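Local atomic coordinates of beta chain (Acipenser persicus, PDB entry 6IYH), a protein that binds haem as a globin-family beta subunit of a four-chain haemoglobin and so probably carries oxygen in the blood of the Persian sturgeon. Residues 25-28 / 29-33. Numbering follows the deposited sequence.
Sequences QALV and RLLVV
Q25 and R29, one helical turn apart, are joined twice: directly through the main chain, and through a water between their side chains. The water donates to Q25 OE1 at 2.6 Å. It accepts from R29 NE at 2.8 Å, lying in the guanidinium plane at its edge. R29 reaches it with a chain extended from CG to NE; with CG on the backbone-N side (chi1 -68°), its methylenes run back past the Q25 carbonyl. NH1 and NH2 are satisfied elsewhere, by a polar side chain and the backbone of another chain, so each nitrogen of the group has a partner.

The carbonyls of Q25 to V28 are paired in regular i to i+4 steps with the N-H groups of R29 to V32. R29 N donates to Q25 O nearly straight, at 166°, whereas V32 N to V28 O is the most bent of the four, at 150°. Beyond them, V33 N reaches R29 O. Towards the helix end L31 O takes Q38 NE2, L30 O has a weak bond from T37 OG1, and a basic side chain of a neighbouring subunit meets V33 O.

Apolar side chains meet along the same turn: L27 CD1 touches L30 CD2 at 3.9 Å, and V28 faces V32. L27, V28 and L31 also pack on V59 of helix 57-75, and L30 approaches the haem. This is an alpha-helical turn of the globin B helix, with one side toward the haem pocket and R29 at a subunit interface.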
# COMPACT_ATOMS: atom_id res chain seq x y z
N GLN B 25 -13.36 -18.09 -10.14
CA GLN B 25 -13.82 -16.67 -10.30
C GLN B 25 -12.86 -15.69 -9.65
O GLN B 25 -12.56 -14.63 -10.26
CB GLN B 25 -15.20 -16.42 -9.81
CG GLN B 25 -16.21 -17.14 -10.63
CD GLN B 25 -17.62 -17.00 -10.12
OE1 GLN B 25 -18.01 -15.95 -9.55
NE2 GLN B 25 -18.47 -17.99 -10.47
N ALA B 26 -12.39 -16.01 -8.43
CA ALA B 26 -11.49 -15.17 -7.74
C ALA B 26 -10.13 -15.05 -8.45
O ALA B 26 -9.60 -13.89 -8.61
CB ALA B 26 -11.27 -15.67 -6.27
N LEU B 27 -9.59 -16.18 -8.92
CA LEU B 27 -8.29 -16.07 -9.60
C LEU B 27 -8.42 -15.38 -10.97
O LEU B 27 -7.50 -14.68 -11.40
CB LEU B 27 -7.69 -17.46 -9.77
CG LEU B 27 -6.28 -17.47 -10.33
CD1 LEU B 27 -5.33 -16.64 -9.54
CD2 LEU B 27 -5.75 -18.92 -10.38
N VAL B 28 -9.54 -15.62 -11.69
CA VAL B 28 -9.80 -14.92 -12.92
C VAL B 28 -9.74 -13.42 -12.72
O VAL B 28 -9.09 -12.68 -13.49
CB VAL B 28 -11.12 -15.33 -13.58
CG1 VAL B 28 -11.43 -14.45 -14.75
CG2 VAL B 28 -11.01 -16.77 -14.03
N ARG B 29 -10.47 -12.97 -11.71
CA ARG B 29 -10.47 -11.58 -11.37
C ARG B 29 -9.12 -11.07 -11.01
O ARG B 29 -8.76 -9.98 -11.48
CB ARG B 29 -11.52 -11.21 -10.32
CG ARG B 29 -12.98 -11.35 -10.86
CD ARG B 29 -13.98 -11.15 -9.74
NE ARG B 29 -15.31 -11.49 -10.25
CZ ARG B 29 -16.09 -10.62 -10.88
NH1 ARG B 29 -15.76 -9.33 -11.00
NH2 ARG B 29 -17.23 -11.03 -11.37
N LEU B 30 -8.31 -11.83 -10.25
CA LEU B 30 -7.00 -11.40 -9.93
C LEU B 30 -6.21 -11.13 -11.23
O LEU B 30 -5.55 -10.10 -11.41
CB LEU B 30 -6.25 -12.40 -9.06
CG LEU B 30 -4.83 -12.00 -8.74
CD1 LEU B 30 -4.79 -10.88 -7.74
CD2 LEU B 30 -4.03 -13.18 -8.29
N LEU B 31 -6.25 -12.10 -12.12
CA LEU B 31 -5.43 -12.03 -13.35
C LEU B 31 -5.92 -10.97 -14.37
O LEU B 31 -5.07 -10.38 -15.12
CB LEU B 31 -5.38 -13.41 -13.99
CG LEU B 31 -4.69 -14.49 -13.17
CD1 LEU B 31 -4.92 -15.82 -13.89
CD2 LEU B 31 -3.21 -14.19 -13.06
N VAL B 32 -7.22 -10.70 -14.38
CA VAL B 32 -7.76 -9.67 -15.25
C VAL B 32 -7.57 -8.27 -14.62
O VAL B 32 -7.14 -7.31 -15.36
CB VAL B 32 -9.26 -9.91 -15.59
CG1 VAL B 32 -9.88 -8.68 -16.28
CG2 VAL B 32 -9.37 -11.19 -16.43
N VAL B 33 -7.90 -8.10 -13.34
CA VAL B 33 -7.92 -6.79 -12.78
C VAL B 33 -6.50 -6.29 -12.46
O VAL B 33 -6.23 -5.09 -12.47
CB VAL B 33 -8.84 -6.76 -11.52
CG1 VAL B 33 -8.81 -5.46 -10.74
CG2 VAL B 33 -10.28 -7.14 -11.89
O HOH W 1 -16.93 -13.74 -10.40